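Chorismate synthase (Campylobacter jejuni, PDB 1SQ1) probably catalyses, with reduced FMN as cofactor, the anti-1,4-elimination of phosphate from 5-enolpyruvylshikimate-3-phosphate that yields chorismate, the last step of the shikimate pathway. Local coordinates at residues 152-157 with 289-294; 176-181 with 187-192. One frame throughout, in Å; residues are numbered along the deposited sequence.

Contact 1. Residues 152-157 with 289-294. With SO4 (sulfate ion), chain B.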
ATOM      1  N   GLY A 152     -20.934  -6.924 -22.900  1.00 62.03           N
ATOM      2  CA  GLY A 152     -21.401  -6.548 -24.221  1.00 61.46           C
ATOM      3  C   GLY A 152     -22.215  -5.269 -24.197  1.00 61.79           C
ATOM      4  O   GLY A 152     -22.674  -4.856 -23.133  1.00 63.56           O
ATOM      5  N   VAL A 153     -22.402  -4.643 -25.360  1.00 60.36           N
ATOM      6  CA  VAL A 153     -23.165  -3.394 -25.458  1.00 58.43           C
ATOM      7  C   VAL A 153     -24.672  -3.646 -25.503  1.00 58.70           C
ATOM      8  O   VAL A 153     -25.157  -4.395 -26.351  1.00 58.29           O
ATOM      9  CB  VAL A 153     -22.812  -2.600 -26.736  1.00 57.53           C
ATOM     10  CG1 VAL A 153     -23.447  -1.222 -26.675  1.00 55.29           C
ATOM     11  CG2 VAL A 153     -21.316  -2.507 -26.912  1.00 55.19           C
ATOM     12  N   PHE A 154     -25.417  -3.007 -24.608  1.00 58.04           N
ATOM     13  CA  PHE A 154     -26.858  -3.190 -24.608  1.00 56.62           C
ATOM     14  C   PHE A 154     -27.594  -1.906 -24.890  1.00 58.18           C
ATOM     15  O   PHE A 154     -28.817  -1.898 -25.022  1.00 61.01           O
ATOM     16  CB  PHE A 154     -27.341  -3.785 -23.288  1.00 53.82           C
ATOM     17  CG  PHE A 154     -27.298  -2.849 -22.110  1.00 51.11           C
ATOM     18  CD1 PHE A 154     -28.456  -2.211 -21.669  1.00 50.27           C
ATOM     19  CD2 PHE A 154     -26.139  -2.725 -21.342  1.00 49.94           C
ATOM     20  CE1 PHE A 154     -28.464  -1.475 -20.456  1.00 49.08           C
ATOM     21  CE2 PHE A 154     -26.138  -1.995 -20.135  1.00 48.47           C
ATOM     22  CZ  PHE A 154     -27.304  -1.372 -19.692  1.00 46.75           C
ATOM     23  N   GLY A 155     -26.844  -0.818 -25.002  1.00 58.33           N
ATOM     24  CA  GLY A 155     -27.450   0.466 -25.278  1.00 55.76           C
ATOM     25  C   GLY A 155     -26.511   1.350 -26.063  1.00 56.27           C
ATOM     26  O   GLY A 155     -25.308   1.399 -25.795  1.00 57.35           O
ATOM     27  N   VAL A 156     -27.057   2.031 -27.059  1.00 55.79           N
ATOM     28  CA  VAL A 156     -26.278   2.950 -27.870  1.00 56.25           C
ATOM     29  C   VAL A 156     -27.159   4.143 -28.207  1.00 57.59           C
ATOM     30  O   VAL A 156     -28.164   4.010 -28.902  1.00 58.20           O
ATOM     31  CB  VAL A 156     -25.801   2.310 -29.177  1.00 55.19           C
ATOM     32  CG1 VAL A 156     -25.149   3.370 -30.053  1.00 51.96           C
ATOM     33  CG2 VAL A 156     -24.824   1.176 -28.878  1.00 52.29           C
ATOM     34  N   GLY A 157     -26.782   5.312 -27.705  1.00 58.42           N
ATOM     35  CA  GLY A 157     -27.570   6.497 -27.961  1.00 58.25           C
ATOM     36  C   GLY A 157     -28.905   6.372 -27.261  1.00 58.36           C
ATOM     37  O   GLY A 157     -28.973   5.930 -26.118  1.00 57.53           O
ATOM     38  N   LYS A 289     -23.160  -2.842 -14.507  1.00 50.13           N
ATOM     39  CA  LYS A 289     -23.436  -2.053 -15.690  1.00 51.61           C
ATOM     40  C   LYS A 289     -22.569  -0.808 -15.706  1.00 51.79           C
ATOM     41  O   LYS A 289     -22.538  -0.058 -14.729  1.00 52.68           O
ATOM     42  CB  LYS A 289     -24.914  -1.673 -15.747  1.00 52.35           C
ATOM     43  CG  LYS A 289     -25.881  -2.828 -15.580  1.00 50.93           C
ATOM     44  CD  LYS A 289     -27.278  -2.347 -15.868  1.00 53.41           C
ATOM     45  CE  LYS A 289     -28.342  -3.330 -15.410  1.00 55.99           C
ATOM     46  NZ  LYS A 289     -28.407  -3.407 -13.912  1.00 58.40           N
ATOM     47  N   THR A 290     -21.858  -0.606 -16.817  1.00 52.72           N
ATOM     48  CA  THR A 290     -20.968   0.543 -17.006  1.00 53.00           C
ATOM     49  C   THR A 290     -21.455   1.426 -18.158  1.00 52.83           C
ATOM     50  O   THR A 290     -21.529   0.985 -19.310  1.00 53.11           O
ATOM     51  CB  THR A 290     -19.546   0.099 -17.353  1.00 52.20           C
ATOM     52  OG1 THR A 290     -19.071  -0.789 -16.345  1.00 54.75           O
ATOM     53  CG2 THR A 290     -18.624   1.289 -17.423  1.00 55.38           C
ATOM     54  N   TYR A 291     -21.755   2.682 -17.848  1.00 53.09           N
ATOM     55  CA  TYR A 291     -22.233   3.627 -18.845  1.00 52.26           C
ATOM     56  C   TYR A 291     -21.161   4.556 -19.382  1.00 51.61           C
ATOM     57  O   TYR A 291     -20.582   5.355 -18.655  1.00 51.27           O
ATOM     58  CB  TYR A 291     -23.366   4.440 -18.246  1.00 51.93           C
ATOM     59  CG  TYR A 291     -24.493   3.560 -17.801  1.00 52.71           C
ATOM     60  CD1 TYR A 291     -25.446   3.106 -18.705  1.00 52.23           C
ATOM     61  CD2 TYR A 291     -24.571   3.124 -16.488  1.00 53.16           C
ATOM     62  CE1 TYR A 291     -26.447   2.233 -18.309  1.00 52.16           C
ATOM     63  CE2 TYR A 291     -25.567   2.250 -16.082  1.00 53.06           C
ATOM     64  CZ  TYR A 291     -26.496   1.810 -16.997  1.00 52.02           C
ATOM     65  OH  TYR A 291     -27.460   0.924 -16.598  1.00 51.70           O
ATOM     66  N   PHE A 292     -20.921   4.451 -20.677  1.00 51.93           N
ATOM     67  CA  PHE A 292     -19.929   5.268 -21.337  1.00 53.71           C
ATOM     68  C   PHE A 292     -20.526   6.517 -21.985  1.00 56.27           C
ATOM     69  O   PHE A 292     -21.605   6.477 -22.592  1.00 57.39           O
ATOM     70  CB  PHE A 292     -19.214   4.453 -22.407  1.00 51.81           C
ATOM     71  CG  PHE A 292     -18.296   3.396 -21.863  1.00 51.35           C
ATOM     72  CD1 PHE A 292     -18.805   2.246 -21.264  1.00 50.34           C
ATOM     73  CD2 PHE A 292     -16.920   3.525 -22.006  1.00 48.37           C
ATOM     74  CE1 PHE A 292     -17.963   1.250 -20.813  1.00 51.33           C
ATOM     75  CE2 PHE A 292     -16.068   2.532 -21.557  1.00 50.37           C
ATOM     76  CZ  PHE A 292     -16.588   1.388 -20.963  1.00 52.15           C
ATOM     77  N   LYS A 293     -19.810   7.630 -21.863  1.00 56.86           N
ATOM     78  CA  LYS A 293     -20.259   8.880 -22.458  1.00 57.55           C
ATOM     79  C   LYS A 293     -19.714   8.922 -23.875  1.00 58.68           C
ATOM     80  O   LYS A 293     -18.852   8.116 -24.239  1.00 59.23           O
ATOM     81  CB  LYS A 293     -19.714  10.073 -21.672  1.00 56.18           C
ATOM     82  CG  LYS A 293     -18.240  10.383 -21.927  1.00 54.41           C
ATOM     83  CD  LYS A 293     -17.753  11.586 -21.111  1.00 52.41           C
ATOM     84  CE  LYS A 293     -16.307  11.934 -21.453  1.00 53.31           C
ATOM     85  NZ  LYS A 293     -15.905  13.234 -20.861  1.00 54.76           N
ATOM     86  N   PRO A 294     -20.222   9.846 -24.702  1.00 59.43           N
ATOM     87  CA  PRO A 294     -19.714   9.918 -26.070  1.00 61.49           C
ATOM     88  C   PRO A 294     -18.271  10.414 -26.086  1.00 64.03           C
ATOM     89  O   PRO A 294     -17.892  11.316 -25.332  1.00 64.01           O
ATOM     90  CB  PRO A 294     -20.681  10.883 -26.752  1.00 60.00           C
ATOM     91  CG  PRO A 294     -21.181  11.725 -25.621  1.00 60.26           C
ATOM     92  CD  PRO A 294     -21.393  10.719 -24.534  1.00 58.51           C
TER
HETATM   93  S   SO4 B 401     -13.368  10.647 -18.595  1.00 69.29           S
HETATM   94  O1  SO4 B 401     -12.449  10.723 -19.752  1.00 65.98           O
HETATM   95  O2  SO4 B 401     -12.791  11.363 -17.426  1.00 70.16           O
HETATM   96  O3  SO4 B 401     -14.664  11.268 -18.940  1.00 70.00           O
HETATM   97  O4  SO4 B 401     -13.577   9.231 -18.230  1.00 70.37           O

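Contact 2. Residues 176-181 with 187-192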
ATOM      1  N   SER A 176     -21.205 -10.641 -32.718  1.00 77.54           N
ATOM      2  CA  SER A 176     -21.481  -9.269 -33.145  1.00 75.30           C
ATOM      3  C   SER A 176     -20.233  -8.402 -33.262  1.00 75.15           C
ATOM      4  O   SER A 176     -19.311  -8.496 -32.448  1.00 74.17           O
ATOM      5  CB  SER A 176     -22.439  -8.581 -32.177  1.00 73.83           C
ATOM      6  OG  SER A 176     -22.572  -7.208 -32.516  1.00 72.45           O
ATOM      7  N   GLU A 177     -20.225  -7.535 -34.268  1.00 75.01           N
ATOM      8  CA  GLU A 177     -19.103  -6.640 -34.493  1.00 74.55           C
ATOM      9  C   GLU A 177     -19.089  -5.564 -33.428  1.00 73.10           C
ATOM     10  O   GLU A 177     -18.093  -4.866 -33.261  1.00 72.54           O
ATOM     11  CB  GLU A 177     -19.204  -5.977 -35.868  1.00 76.43           C
ATOM     12  CG  GLU A 177     -19.662  -6.905 -36.977  1.00 81.25           C
ATOM     13  CD  GLU A 177     -21.166  -6.824 -37.226  1.00 84.93           C
ATOM     14  OE1 GLU A 177     -21.949  -6.945 -36.251  1.00 85.43           O
ATOM     15  OE2 GLU A 177     -21.564  -6.642 -38.404  1.00 86.07           O
ATOM     16  N   ILE A 178     -20.200  -5.417 -32.714  1.00 71.17           N
ATOM     17  CA  ILE A 178     -20.278  -4.400 -31.670  1.00 69.50           C
ATOM     18  C   ILE A 178     -20.647  -4.966 -30.297  1.00 68.80           C
ATOM     19  O   ILE A 178     -20.936  -4.219 -29.359  1.00 70.38           O
ATOM     20  CB  ILE A 178     -21.262  -3.256 -32.064  1.00 67.82           C
ATOM     21  CG1 ILE A 178     -22.631  -3.825 -32.424  1.00 68.18           C
ATOM     22  CG2 ILE A 178     -20.703  -2.483 -33.236  1.00 64.68           C
ATOM     23  CD1 ILE A 178     -23.669  -2.758 -32.733  1.00 66.41           C
ATOM     24  N   PHE A 179     -20.623  -6.290 -30.184  1.00 66.65           N
ATOM     25  CA  PHE A 179     -20.926  -6.973 -28.926  1.00 64.76           C
ATOM     26  C   PHE A 179     -22.362  -6.764 -28.454  1.00 65.47           C
ATOM     27  O   PHE A 179     -22.641  -6.805 -27.255  1.00 66.83           O
ATOM     28  CB  PHE A 179     -19.952  -6.518 -27.831  1.00 61.67           C
ATOM     29  CG  PHE A 179     -18.504  -6.541 -28.257  1.00 59.30           C
ATOM     30  CD1 PHE A 179     -17.756  -5.362 -28.296  1.00 57.04           C
ATOM     31  CD2 PHE A 179     -17.894  -7.731 -28.656  1.00 57.70           C
ATOM     32  CE1 PHE A 179     -16.429  -5.367 -28.725  1.00 54.92           C
ATOM     33  CE2 PHE A 179     -16.566  -7.743 -29.087  1.00 54.90           C
ATOM     34  CZ  PHE A 179     -15.834  -6.560 -29.122  1.00 54.36           C
ATOM     35  N   CYS A 180     -23.269  -6.554 -29.400  1.00 65.11           N
ATOM     36  CA  CYS A 180     -24.680  -6.349 -29.097  1.00 65.08           C
ATOM     37  C   CYS A 180     -25.240  -7.506 -28.264  1.00 65.24           C
ATOM     38  O   CYS A 180     -24.931  -8.663 -28.530  1.00 65.69           O
ATOM     39  CB  CYS A 180     -25.467  -6.225 -30.408  1.00 65.59           C
ATOM     40  SG  CYS A 180     -27.256  -5.967 -30.214  1.00 64.46           S
ATOM     41  N   LEU A 181     -26.063  -7.186 -27.263  1.00 65.83           N
ATOM     42  CA  LEU A 181     -26.684  -8.195 -26.390  1.00 66.30           C
ATOM     43  C   LEU A 181     -28.187  -8.344 -26.650  1.00 66.15           C
ATOM     44  O   LEU A 181     -28.850  -9.176 -26.035  1.00 65.55           O
ATOM     45  CB  LEU A 181     -26.470  -7.843 -24.909  1.00 65.44           C
ATOM     46  CG  LEU A 181     -25.043  -7.875 -24.357  1.00 64.64           C
ATOM     47  CD1 LEU A 181     -25.042  -7.426 -22.909  1.00 64.41           C
ATOM     48  CD2 LEU A 181     -24.481  -9.278 -24.480  1.00 63.65           C
ATOM     49  N   SER A 187     -29.242  -3.636 -35.304  1.00 69.46           N
ATOM     50  CA  SER A 187     -29.221  -2.824 -36.521  1.00 68.70           C
ATOM     51  C   SER A 187     -29.280  -1.336 -36.175  1.00 67.70           C
ATOM     52  O   SER A 187     -28.706  -0.508 -36.877  1.00 66.39           O
ATOM     53  CB  SER A 187     -30.409  -3.172 -37.425  1.00 68.73           C
ATOM     54  OG  SER A 187     -31.593  -2.528 -36.976  1.00 69.41           O
ATOM     55  N   ASP A 188     -29.988  -1.006 -35.097  1.00 67.76           N
ATOM     56  CA  ASP A 188     -30.122   0.383 -34.667  1.00 68.45           C
ATOM     57  C   ASP A 188     -28.814   0.898 -34.072  1.00 69.14           C
ATOM     58  O   ASP A 188     -28.417   2.044 -34.317  1.00 69.40           O
ATOM     59  CB  ASP A 188     -31.244   0.531 -33.637  1.00 69.16           C
ATOM     60  CG  ASP A 188     -32.579   0.046 -34.158  1.00 71.62           C
ATOM     61  OD1 ASP A 188     -33.593   0.767 -33.981  1.00 69.54           O
ATOM     62  OD2 ASP A 188     -32.610  -1.065 -34.745  1.00 73.96           O
ATOM     63  N   PHE A 189     -28.145   0.066 -33.282  1.00 67.50           N
ATOM     64  CA  PHE A 189     -26.888   0.490 -32.709  1.00 67.54           C
ATOM     65  C   PHE A 189     -25.939   0.847 -33.851  1.00 69.63           C
ATOM     66  O   PHE A 189     -25.372   1.939 -33.869  1.00 70.23           O
ATOM     67  CB  PHE A 189     -26.273  -0.618 -31.850  1.00 66.90           C
ATOM     68  CG  PHE A 189     -27.080  -0.973 -30.633  1.00 65.59           C
ATOM     69  CD1 PHE A 189     -28.018  -0.084 -30.112  1.00 65.64           C
ATOM     70  CD2 PHE A 189     -26.897  -2.193 -29.995  1.00 63.10           C
ATOM     71  CE1 PHE A 189     -28.762  -0.406 -28.979  1.00 63.89           C
ATOM     72  CE2 PHE A 189     -27.639  -2.519 -28.859  1.00 61.92           C
ATOM     73  CZ  PHE A 189     -28.569  -1.625 -28.352  1.00 61.26           C
ATOM     74  N   LYS A 190     -25.782  -0.068 -34.809  1.00 70.80           N
ATOM     75  CA  LYS A 190     -24.884   0.146 -35.949  1.00 71.33           C
ATOM     76  C   LYS A 190     -25.168   1.446 -36.678  1.00 71.81           C
ATOM     77  O   LYS A 190     -24.267   2.242 -36.952  1.00 70.83           O
ATOM     78  CB  LYS A 190     -25.003  -1.017 -36.935  1.00 72.33           C
ATOM     79  CG  LYS A 190     -24.484  -2.328 -36.394  1.00 73.70           C
ATOM     80  CD  LYS A 190     -24.576  -3.425 -37.424  1.00 75.18           C
ATOM     81  CE  LYS A 190     -23.956  -4.707 -36.906  1.00 77.05           C
ATOM     82  NZ  LYS A 190     -24.042  -5.804 -37.918  1.00 80.46           N
ATOM     83  N   ASN A 191     -26.440   1.630 -36.999  1.00 73.51           N
ATOM     84  CA  ASN A 191     -26.924   2.808 -37.690  1.00 73.84           C
ATOM     85  C   ASN A 191     -26.607   4.042 -36.854  1.00 73.38           C
ATOM     86  O   ASN A 191     -26.021   5.001 -37.359  1.00 73.77           O
ATOM     87  CB  ASN A 191     -28.432   2.662 -37.896  1.00 75.27           C
ATOM     88  CG  ASN A 191     -29.126   3.985 -38.048  1.00 76.69           C
ATOM     89  OD1 ASN A 191     -30.110   4.264 -37.358  1.00 77.14           O
ATOM     90  ND2 ASN A 191     -28.623   4.813 -38.952  1.00 76.45           N
ATOM     91  N   GLU A 192     -26.989   4.005 -35.576  1.00 72.39           N
ATOM     92  CA  GLU A 192     -26.757   5.119 -34.651  1.00 70.26           C
ATOM     93  C   GLU A 192     -25.279   5.489 -34.606  1.00 69.52           C
ATOM     94  O   GLU A 192     -24.928   6.669 -34.569  1.00 69.62           O
ATOM     95  CB  GLU A 192     -27.242   4.748 -33.242  1.00 68.62           C
ATOM     96  CG  GLU A 192     -26.837   5.736 -32.148  1.00 69.02           C
ATOM     97  CD  GLU A 192     -27.551   7.067 -32.260  1.00 69.95           C
ATOM     98  OE1 GLU A 192     -27.272   7.976 -31.448  1.00 70.24           O
ATOM     99  OE2 GLU A 192     -28.401   7.208 -33.158  1.00 72.29           O
TER

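Contact 1. Residues 152-157 with 289-294
Phe-154 reaches across from strand 148-156 and rests the far corner of its ring, CZ, against the neighbouring side chains of Lys-289 and Tyr-291. All three touches are van der Waals contacts. CZ lies 3.9 Å from Lys-289 CD, where ring and aliphatic chain cross at about a right angle. Tyr-291 meets the same corner with OH and CE1; its hydroxyl oxygen sits at the edge of the Phe-154 ring, near the ring plane, and CE1 is 4.0 Å from CZ. A chi1 of 72° puts CG of Phe-154 between the backbone N and the carbonyl carbon and points the ring at strand 286-292.

The polar ends are served from outside the pair: Lys-289 NZ, past a bend at chi4 (69°), forms a salt bridge with Glu-165, and Tyr-291 OH is hydrogen-bonded to Glu-244. Lys-293, predicted with Pro-294 to bind FMN, extends beyond CG to a sulfate, probably from the crystallisation liquor, and gives O3 a weak hydrogen bond from NZ (3.0 Å). Ala-239 N of the same chain and Gly-278 N of the second subunit are also hydrogen-bonded to this anion.

Phe-154 and Gly-155 both pair with Ala-206, forming a classic beta bulge. In the five-stranded antiparallel sheet, strand 205-212 runs between the two strands joined here, so the CA atoms of Phe-154 and Lys-289 remain 9.6 Å apart and the side chains span the gap over Ala-206. Phe-168 meets the Phe-154 ring, strand 240-245 flanks 286-292 on its other side, and Val-156 packs on helix 186-198.

Contact 2. Residues 176-181 with 187-192
Glu-177 and Lys-190 join the loop to the helix by a salt bridge in which the ammonium reaches both carboxylate oxygens. Lys-190 NZ is 2.7 Å from Glu-177 OE2, approaching on its syn side and 18° out of the carboxylate plane; the second bond, to OE1 at 2.9 Å, is weak. An extended lysine chain meets a glutamate bent at chi2 (95°), the two crossing at about a right angle. Glu-186 also pairs with NZ, and its OE1 lies close to Glu-177 OE1, so the lysine probably offsets the repulsion between the two acids.

Ser-176, the first residue to leave helical geometry after helix 170-175, organises the loop. Its OG accepts from Ile-178 N at 3.0 Å, making an ST turn, and takes a weak bond from Cys-180 N at 3.3 Å. The ST turn lies in the loop between helices 170-175 and 186-198, whose Ile-178 and Cys-180 face the second helix.

The rest of the contact is apolar. Ile-178 CD1 lies 3.5 Å from Phe-189 CB, at the edge of the ring near its plane, and also touches Lys-190 CG. A chi1 of 180° carries Cys-180 SG to the Phe-189 ring, where it makes an oblique sulfur-aromatic contact, 4.8 Å from the ring centroid and 3.7 Å from CE2; SG is also hydrogen-bonded to a residue flanking the two segments.

In the fold
Contact 2 is nested within the chain loop closed by contact 1, and their centres lie 11 Å apart. Strand 148-156 joins them: Leu-181 N probably donates to Val-153 O (3.1 Å), while Phe-189 of the helix packs against Val-156 and the backbone of Phe-154, its CZ 3.3 Å from Phe-154 O. Segment 289-294 runs on into Lys-293 and Pro-294, part of the predicted FMN site; the side chain of Tyr-291 is about 9 Å from that of Ala-239, another predicted FMN residue. Contact 2 lies away from that site; its centre is about 20 Å from the centre of the chain, against about 14 Å for contact 1.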